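Local coordinates for protein alpha-1,4-endofucoidanase (PDB 6DLH) that hydrolyses fucoidan at internal alpha-1,4 linkages as a retaining family 107 glycoside hydrolase, with calcium-bearing immunoglobulin-like domains following its catalytic part, at residues 125-129 and 550-554; 528-533 and 556-562; 563-567 and 606-610. All blocks are in the same frame, centred on the assembly; numbering follows the deposited sequence.

Contact 1 of 3, residues 125-129 and 550-554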
loop_
_atom_site.group_PDB
_atom_site.type_symbol
_atom_site.label_atom_id
_atom_site.label_comp_id
_atom_site.label_asym_id
_atom_site.label_seq_id
_atom_site.Cartn_x
_atom_site.Cartn_y
_atom_site.Cartn_z
ATOM N N SER A 125 -2.852 -11.497 11.648
ATOM C CA SER A 125 -2.989 -12.909 11.323
ATOM C C SER A 125 -3.319 -13.100 9.841
ATOM O O SER A 125 -3.318 -14.225 9.344
ATOM C CB SER A 125 -3.998 -13.586 12.231
ATOM O OG SER A 125 -5.295 -13.027 12.068
ATOM N N VAL A 126 -3.581 -11.990 9.140
ATOM C CA VAL A 126 -4.040 -12.034 7.760
ATOM C C VAL A 126 -2.901 -11.668 6.810
ATOM O O VAL A 126 -2.514 -12.483 5.977
ATOM C CB VAL A 126 -5.283 -11.152 7.545
ATOM C CG1 VAL A 126 -5.765 -11.193 6.103
ATOM C CG2 VAL A 126 -6.404 -11.528 8.497
ATOM N N ASP A 127 -2.359 -10.449 6.941
ATOM C CA ASP A 127 -1.398 -9.968 5.958
ATOM C C ASP A 127 -0.560 -8.812 6.503
ATOM O O ASP A 127 -1.067 -7.950 7.223
ATOM C CB ASP A 127 -2.118 -9.533 4.679
ATOM C CG ASP A 127 -1.202 -9.395 3.478
ATOM O OD1 ASP A 127 -0.246 -10.191 3.371
ATOM O OD2 ASP A 127 -1.459 -8.498 2.659
ATOM N N ASP A 128 0.726 -8.807 6.124
ATOM C CA ASP A 128 1.567 -7.621 6.195
ATOM C C ASP A 128 1.841 -7.107 4.777
ATOM O O ASP A 128 2.853 -7.462 4.173
ATOM C CB ASP A 128 2.876 -7.890 6.946
ATOM C CG ASP A 128 3.698 -6.628 7.159
ATOM O OD1 ASP A 128 3.264 -5.554 6.683
ATOM O OD2 ASP A 128 4.760 -6.717 7.804
ATOM N N PRO A 129 0.963 -6.252 4.200
ATOM C CA PRO A 129 1.168 -5.726 2.844
ATOM C C PRO A 129 2.471 -4.950 2.652
ATOM O O PRO A 129 3.135 -5.092 1.628
ATOM C CB PRO A 129 -0.037 -4.806 2.615
ATOM C CG PRO A 129 -1.070 -5.277 3.616
ATOM C CD PRO A 129 -0.280 -5.761 4.812
ATOM N N SER A 550 -10.098 -14.340 1.502
ATOM C CA SER A 550 -9.051 -15.123 2.139
ATOM C C SER A 550 -7.830 -15.209 1.224
ATOM O O SER A 550 -7.955 -15.135 0.004
ATOM C CB SER A 550 -9.558 -16.489 2.536
ATOM O OG SER A 550 -8.710 -17.078 3.512
ATOM N N LEU A 551 -6.653 -15.381 1.834
ATOM C CA LEU A 551 -5.395 -15.372 1.107
ATOM C C LEU A 551 -4.704 -16.728 1.206
ATOM O O LEU A 551 -4.803 -17.421 2.216
ATOM C CB LEU A 551 -4.497 -14.269 1.680
ATOM C CG LEU A 551 -5.031 -12.845 1.526
ATOM C CD1 LEU A 551 -4.177 -11.858 2.307
ATOM C CD2 LEU A 551 -5.103 -12.451 0.057
ATOM N N LEU A 552 -3.991 -17.082 0.134
ATOM C CA LEU A 552 -3.062 -18.196 0.150
ATOM C C LEU A 552 -1.684 -17.653 -0.210
ATOM O O LEU A 552 -1.536 -17.003 -1.237
ATOM C CB LEU A 552 -3.547 -19.246 -0.856
ATOM C CG LEU A 552 -4.935 -19.823 -0.578
ATOM C CD1 LEU A 552 -5.372 -20.756 -1.697
ATOM C CD2 LEU A 552 -4.964 -20.547 0.761
ATOM N N LYS A 553 -0.687 -17.912 0.641
ATOM C CA LYS A 553 0.600 -17.249 0.499
ATOM C C LYS A 553 1.750 -18.250 0.588
ATOM O O LYS A 553 1.806 -19.079 1.497
ATOM C CB LYS A 553 0.765 -16.161 1.566
ATOM C CG LYS A 553 -0.249 -15.028 1.511
ATOM C CD LYS A 553 0.184 -13.797 2.281
ATOM C CE LYS A 553 0.042 -13.942 3.780
ATOM N NZ LYS A 553 0.868 -12.944 4.497
ATOM N N LEU A 554 2.684 -18.126 -0.362
ATOM C CA LEU A 554 3.919 -18.892 -0.379
ATOM C C LEU A 554 4.589 -18.767 0.987
ATOM O O LEU A 554 4.699 -17.668 1.532
ATOM C CB LEU A 554 4.801 -18.336 -1.504
ATOM C CG LEU A 554 6.113 -19.068 -1.796
ATOM C CD1 LEU A 554 5.858 -20.416 -2.462
ATOM C CD2 LEU A 554 7.024 -18.205 -2.670
#
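K553 and D127 form a salt bridge, with K553 NZ 3.2 Å from D127 OD1. The ammonium meets OD1 on its anti lone pair, the one turned away from OD2. The lysine chain bends at chi3 (-76°) as it reaches the carboxylate. Its CE also passes 3.7 Å from V126 O. Next to this polar pair lies a small apolar patch. L551 CD1 touches D127 CB at 3.9 Å and V126 CG1 at 4.2 Å. The side chain of L551 crosses those of both residues at about a right angle.

D127 is held from its other oxygen as well. OD2 accepts from the backbone N of G62 and pairs with R64 NH1. With an alanine at K553, D127 OD1 would probably be left without its ammonium mate, and a gap would open beside V126 O.

L551 and K553 lie two residues apart on strand 550-553, so both point to the loop while L552 faces the other way. This strand is at the edge of a three-stranded antiparallel sheet in an Ig-like domain. The loop leads into helix 129-139, with D128 at the N-cap. The contact therefore joins the catalytic part to an Ig-like domain more than 400 residues further along the chain. D127 pairs with both R64 and K553, and these two positive groups would favour its ionised form, consistent with an electrostatic tie between the domains.

Contact 2 of 3, residues 528-533 and 556-562. With CA (calcium ion), chain G.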
loop_
_atom_site.group_PDB
_atom_site.type_symbol
_atom_site.label_atom_id
_atom_site.label_comp_id
_atom_site.label_asym_id
_atom_site.label_seq_id
_atom_site.Cartn_x
_atom_site.Cartn_y
_atom_site.Cartn_z
ATOM N N GLY A 528 11.132 -32.714 -5.139
ATOM C CA GLY A 528 10.871 -31.464 -5.837
ATOM C C GLY A 528 9.390 -31.082 -5.892
ATOM O O GLY A 528 9.050 -30.032 -6.431
ATOM N N THR A 529 8.517 -31.928 -5.329
ATOM C CA THR A 529 7.079 -31.693 -5.350
ATOM C C THR A 529 6.754 -30.460 -4.506
ATOM O O THR A 529 7.240 -30.328 -3.379
ATOM C CB THR A 529 6.304 -32.928 -4.864
ATOM O OG1 THR A 529 6.766 -34.092 -5.552
ATOM C CG2 THR A 529 4.802 -32.810 -5.024
ATOM N N PRO A 530 5.944 -29.503 -5.024
ATOM C CA PRO A 530 5.465 -28.389 -4.206
ATOM C C PRO A 530 4.356 -28.921 -3.301
ATOM O O PRO A 530 3.577 -29.766 -3.733
ATOM C CB PRO A 530 4.943 -27.395 -5.252
ATOM C CG PRO A 530 4.486 -28.276 -6.395
ATOM C CD PRO A 530 5.467 -29.433 -6.414
ATOM N N VAL A 531 4.309 -28.425 -2.054
ATOM C CA VAL A 531 3.500 -29.020 -0.996
ATOM C C VAL A 531 2.612 -27.966 -0.332
ATOM O O VAL A 531 3.014 -26.817 -0.179
ATOM C CB VAL A 531 4.378 -29.730 0.055
ATOM C CG1 VAL A 531 4.942 -31.048 -0.449
ATOM C CG2 VAL A 531 5.483 -28.831 0.587
ATOM N N TRP A 532 1.416 -28.392 0.094
ATOM C CA TRP A 532 0.538 -27.585 0.931
ATOM C C TRP A 532 0.939 -27.713 2.404
ATOM O O TRP A 532 1.652 -28.641 2.779
ATOM C CB TRP A 532 -0.923 -27.996 0.725
ATOM C CG TRP A 532 -1.475 -27.712 -0.638
ATOM C CD1 TRP A 532 -1.519 -28.567 -1.701
ATOM C CD2 TRP A 532 -2.107 -26.497 -1.078
ATOM N NE1 TRP A 532 -2.124 -27.969 -2.774
ATOM C CE2 TRP A 532 -2.492 -26.696 -2.425
ATOM C CE3 TRP A 532 -2.369 -25.258 -0.478
ATOM C CZ2 TRP A 532 -3.128 -25.705 -3.172
ATOM C CZ3 TRP A 532 -2.998 -24.282 -1.219
ATOM C CH2 TRP A 532 -3.375 -24.505 -2.544
ATOM N N PHE A 533 0.472 -26.767 3.233
ATOM C CA PHE A 533 0.796 -26.742 4.653
ATOM C C PHE A 533 0.145 -27.929 5.368
ATOM O O PHE A 533 0.802 -28.616 6.148
ATOM C CB PHE A 533 0.429 -25.394 5.286
ATOM C CG PHE A 533 0.532 -25.359 6.791
ATOM C CD1 PHE A 533 1.765 -25.237 7.419
ATOM C CD2 PHE A 533 -0.605 -25.472 7.582
ATOM C CE1 PHE A 533 1.856 -25.225 8.804
ATOM C CE2 PHE A 533 -0.513 -25.465 8.967
ATOM C CZ PHE A 533 0.717 -25.341 9.577
ATOM N N VAL A 556 3.462 -19.924 3.777
ATOM C CA VAL A 556 2.459 -20.016 4.830
ATOM C C VAL A 556 1.538 -21.191 4.510
ATOM O O VAL A 556 1.393 -22.107 5.318
ATOM C CB VAL A 556 1.649 -18.712 4.986
ATOM C CG1 VAL A 556 0.702 -18.763 6.178
ATOM C CG2 VAL A 556 2.540 -17.480 5.069
ATOM N N ASP A 557 0.938 -21.159 3.312
ATOM C CA ASP A 557 -0.108 -22.104 2.946
ATOM C C ASP A 557 0.419 -23.166 1.978
ATOM O O ASP A 557 -0.149 -24.254 1.900
ATOM C CB ASP A 557 -1.350 -21.376 2.434
ATOM C CG ASP A 557 -1.856 -20.339 3.419
ATOM O OD1 ASP A 557 -2.279 -20.737 4.515
ATOM O OD2 ASP A 557 -1.792 -19.141 3.092
ATOM N N PHE A 558 1.500 -22.846 1.250
ATOM C CA PHE A 558 2.087 -23.742 0.266
ATOM C C PHE A 558 3.551 -23.355 0.070
ATOM O O PHE A 558 3.938 -22.235 0.398
ATOM C CB PHE A 558 1.267 -23.720 -1.028
ATOM C CG PHE A 558 1.209 -22.375 -1.711
ATOM C CD1 PHE A 558 2.128 -22.037 -2.698
ATOM C CD2 PHE A 558 0.247 -21.440 -1.359
ATOM C CE1 PHE A 558 2.084 -20.796 -3.314
ATOM C CE2 PHE A 558 0.208 -20.197 -1.972
ATOM C CZ PHE A 558 1.124 -19.878 -2.951
ATOM N N TYR A 559 4.368 -24.272 -0.457
ATOM C CA TYR A 559 5.792 -23.986 -0.561
ATOM C C TYR A 559 6.492 -24.944 -1.525
ATOM O O TYR A 559 5.997 -26.034 -1.795
ATOM C CB TYR A 559 6.442 -23.981 0.826
ATOM C CG TYR A 559 7.893 -23.575 0.828
ATOM C CD1 TYR A 559 8.270 -22.253 0.627
ATOM C CD2 TYR A 559 8.896 -24.516 1.019
ATOM C CE1 TYR A 559 9.605 -21.877 0.629
ATOM C CE2 TYR A 559 10.235 -24.154 1.016
ATOM C CZ TYR A 559 10.591 -22.830 0.821
ATOM O OH TYR A 559 11.909 -22.471 0.824
ATOM N N ASP A 560 7.660 -24.514 -2.027
ATOM C CA ASP A 560 8.468 -25.285 -2.958
ATOM C C ASP A 560 9.936 -25.167 -2.562
ATOM O O ASP A 560 10.475 -24.063 -2.456
ATOM C CB ASP A 560 8.248 -24.838 -4.407
ATOM C CG ASP A 560 8.992 -25.697 -5.417
ATOM O OD1 ASP A 560 10.247 -25.579 -5.505
ATOM O OD2 ASP A 560 8.327 -26.490 -6.098
ATOM N N PHE A 561 10.591 -26.319 -2.382
ATOM C CA PHE A 561 11.893 -26.328 -1.730
ATOM C C PHE A 561 13.005 -25.958 -2.704
ATOM O O PHE A 561 14.143 -25.777 -2.278
ATOM C CB PHE A 561 12.147 -27.647 -0.996
ATOM C CG PHE A 561 11.508 -27.699 0.367
ATOM C CD1 PHE A 561 10.201 -28.140 0.521
ATOM C CD2 PHE A 561 12.204 -27.279 1.492
ATOM C CE1 PHE A 561 9.607 -28.166 1.774
ATOM C CE2 PHE A 561 11.611 -27.310 2.747
ATOM C CZ PHE A 561 10.312 -27.751 2.882
ATOM N N GLU A 562 12.671 -25.836 -3.996
ATOM C CA GLU A 562 13.656 -25.430 -4.990
ATOM C C GLU A 562 13.370 -24.000 -5.448
ATOM O O GLU A 562 14.058 -23.487 -6.327
ATOM C CB GLU A 562 13.689 -26.389 -6.184
ATOM C CG GLU A 562 14.015 -27.826 -5.808
ATOM C CD GLU A 562 12.872 -28.576 -5.144
ATOM O OE1 GLU A 562 11.719 -28.453 -5.624
ATOM O OE2 GLU A 562 13.140 -29.280 -4.144
HETATM CA CA CA G . 10.036 -28.000 -7.156
HETATM O O HOH W 1 11.918 -30.959 -2.806
HETATM O O HOH W 2 9.448 -29.054 -2.763
HETATM O O HOH W 3 11.030 -29.663 -8.854
#
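A short antiparallel strand pair of an Ig-like domain, 531-532 with 558-559, leads at one end into a calcium site. V531 and Y559 form the hydrogen-bonded pair. V531 N gives to Y559 O at 2.9 Å with an N-H...O angle of 169°, and Y559 N gives back to V531 O. W532 and F558 are the next, non-hydrogen-bonded pair. F533 N then bonds to D557 O, but here the donor stands above the carbonyl plane, 50° out of it.

W532 and F558 put their side chains on the same face, toward the domain interior. The F558 edge is directed at the face of the W532 six-membered ring in an offset edge-to-face pair, with centroids 5.9 Å apart and planes at 63°. F558 CB also lies against W532 CE3. The rings are covered by V607 and I568, and W532 NE1 is bonded to S614 O. On the other face V531 CG2 reaches the edge of the F561 ring.

Beyond the strands, calcium is bound by G528 O at 2.4 Å, D560 OD2 at 2.5 Å and E562 OE1 at 2.3 Å. D564, D609 and a water complete the shell. E562 bends at chi2 and curls back to the metal. Its OE1 comes 3.1 Å from G528 CA, where a side chain would be crowded. D560 OD1 accepts from E562 N in an Asx turn, which, with the metal bond of OD2, holds the carboxylate in its rotation. Next to the site, a single water donates to T529 O at 2.6 Å and accepts from F561 N.

Contact 3 of 3, residues 563-567 and 606-610. With CA (calcium ion), chain G.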
loop_
_atom_site.group_PDB
_atom_site.type_symbol
_atom_site.label_atom_id
_atom_site.label_comp_id
_atom_site.label_asym_id
_atom_site.label_seq_id
_atom_site.Cartn_x
_atom_site.Cartn_y
_atom_site.Cartn_z
ATOM N N GLY A 563 12.346 -23.383 -4.844
ATOM C CA GLY A 563 11.963 -22.011 -5.134
ATOM C C GLY A 563 11.429 -21.843 -6.555
ATOM O O GLY A 563 11.551 -20.764 -7.130
ATOM N N ASP A 564 10.849 -22.916 -7.107
ATOM C CA ASP A 564 10.224 -22.889 -8.422
ATOM C C ASP A 564 8.961 -22.032 -8.363
ATOM O O ASP A 564 8.278 -22.013 -7.343
ATOM C CB ASP A 564 9.894 -24.298 -8.928
ATOM C CG ASP A 564 11.103 -25.207 -9.099
ATOM O OD1 ASP A 564 12.176 -24.700 -9.480
ATOM O OD2 ASP A 564 10.967 -26.414 -8.844
ATOM N N VAL A 565 8.675 -21.334 -9.471
ATOM C CA VAL A 565 7.457 -20.556 -9.652
ATOM C C VAL A 565 6.260 -21.506 -9.629
ATOM O O VAL A 565 6.295 -22.559 -10.264
ATOM C CB VAL A 565 7.506 -19.699 -10.941
ATOM C CG1 VAL A 565 7.859 -20.505 -12.185
ATOM C CG2 VAL A 565 6.226 -18.903 -11.164
ATOM N N LEU A 566 5.202 -21.110 -8.907
ATOM C CA LEU A 566 4.084 -21.996 -8.621
ATOM C C LEU A 566 2.786 -21.448 -9.201
ATOM O O LEU A 566 2.600 -20.237 -9.285
ATOM C CB LEU A 566 3.947 -22.179 -7.103
ATOM C CG LEU A 566 5.171 -22.747 -6.385
ATOM C CD1 LEU A 566 4.897 -22.902 -4.898
ATOM C CD2 LEU A 566 5.596 -24.078 -6.995
ATOM N N THR A 567 1.892 -22.373 -9.567
ATOM C CA THR A 567 0.540 -22.077 -10.013
ATOM C C THR A 567 -0.442 -22.846 -9.132
ATOM O O THR A 567 -0.244 -24.034 -8.872
ATOM C CB THR A 567 0.342 -22.493 -11.477
ATOM O OG1 THR A 567 1.411 -21.930 -12.240
ATOM C CG2 THR A 567 -1.005 -22.094 -12.044
ATOM N N ASN A 606 -4.941 -27.514 -6.390
ATOM C CA ASN A 606 -3.665 -28.023 -6.870
ATOM C C ASN A 606 -2.620 -26.913 -6.795
ATOM O O ASN A 606 -2.904 -25.777 -7.155
ATOM C CB ASN A 606 -3.764 -28.583 -8.294
ATOM C CG ASN A 606 -2.461 -29.187 -8.777
ATOM O OD1 ASN A 606 -2.150 -30.341 -8.476
ATOM N ND2 ASN A 606 -1.687 -28.416 -9.523
ATOM N N VAL A 607 -1.417 -27.259 -6.325
ATOM C CA VAL A 607 -0.251 -26.399 -6.439
ATOM C C VAL A 607 0.782 -27.127 -7.297
ATOM O O VAL A 607 1.129 -28.269 -6.999
ATOM C CB VAL A 607 0.315 -25.998 -5.060
ATOM C CG1 VAL A 607 0.756 -27.203 -4.239
ATOM C CG2 VAL A 607 1.449 -24.987 -5.173
ATOM N N SER A 608 1.268 -26.454 -8.353
ATOM C CA SER A 608 2.169 -27.069 -9.316
ATOM C C SER A 608 3.412 -26.204 -9.518
ATOM O O SER A 608 3.351 -24.989 -9.336
ATOM C CB SER A 608 1.454 -27.315 -10.618
ATOM O OG SER A 608 2.393 -27.514 -11.664
ATOM N N ASP A 609 4.533 -26.831 -9.895
ATOM C CA ASP A 609 5.717 -26.084 -10.295
ATOM C C ASP A 609 5.953 -26.242 -11.798
ATOM O O ASP A 609 7.040 -25.939 -12.298
ATOM C CB ASP A 609 6.948 -26.402 -9.430
ATOM C CG ASP A 609 7.505 -27.811 -9.580
ATOM O OD1 ASP A 609 7.112 -28.502 -10.559
ATOM O OD2 ASP A 609 8.333 -28.214 -8.707
ATOM N N GLY A 610 4.934 -26.729 -12.508
ATOM C CA GLY A 610 5.086 -27.025 -13.921
ATOM C C GLY A 610 5.534 -28.458 -14.221
ATOM O O GLY A 610 5.390 -28.909 -15.352
HETATM CA CA CA G . 10.036 -28.000 -7.156
HETATM O O HOH W 3 11.030 -29.663 -8.854
#
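S608 O accepts from T567 N at 3.0 Å, and L566 CA lies 3.2 Å from the same oxygen, in a CA-H...O contact. The N-H comes in tilted a little from the carbonyl plane. The return bond is S608 N to T567 O at 2.9 Å, and this one lies in the carbonyl plane. V607 CA-H adds a further contact to T567 O. T567 and S608 thus make an antiparallel hydrogen-bonded pair.

Next to the pair, L566 turns its two methyls to different neighbours. CD2 lies 3.6 Å from D609 CB, and CD1 meets V607 CG2 at 4.0 Å. L566 CG stands anti to its carbonyl carbon (chi1 -58°), which brings the branched end back to the strand. F558, P530 and L554 also pack on L566, so it belongs to the domain interior.

The pairing joins strands 567-572 and 599-608, neighbours in the four-stranded mixed sheet of an Ig-like domain. Where the two segments leave the sheet, they reach one of the calcium ions. D564 OD2 binds it at 2.5 Å and D609 OD2 at 2.3 Å. The carboxylate planes are 74° apart. Their two OD2 atoms come within 3.2 Å of each other, and the metal between them would offset the like charges. G528 O, D560, E562 and a water supply the other bonds.

D609 is oriented by its second oxygen. OD1 accepts from the backbone N of both I611 and L612, leaving OD2 to hold the metal. Just before it, S608 OG accepts from G610 N in an ST turn, at the bend where the chain turns toward strand 613-623.

Overall arrangement
From the N terminus, the chain first passes 125-129, in the loop before helix 129-139 of the catalytic part. It then runs through the rest of that part and a first Ig-like domain to 528-533. Strand 550-553 closes the very long loop of contact 1. Segment 556-562 follows at once and closes the short loop of contact 2. Contact 2 opens inside the loop of contact 1 and closes after it, so the two cross. Contact 3 comes later, in series with both, as 606-610 returns to 563-567. Contacts 2 and 3 share one calcium ion and a water. Contact 1 ties their domain to the catalytic part.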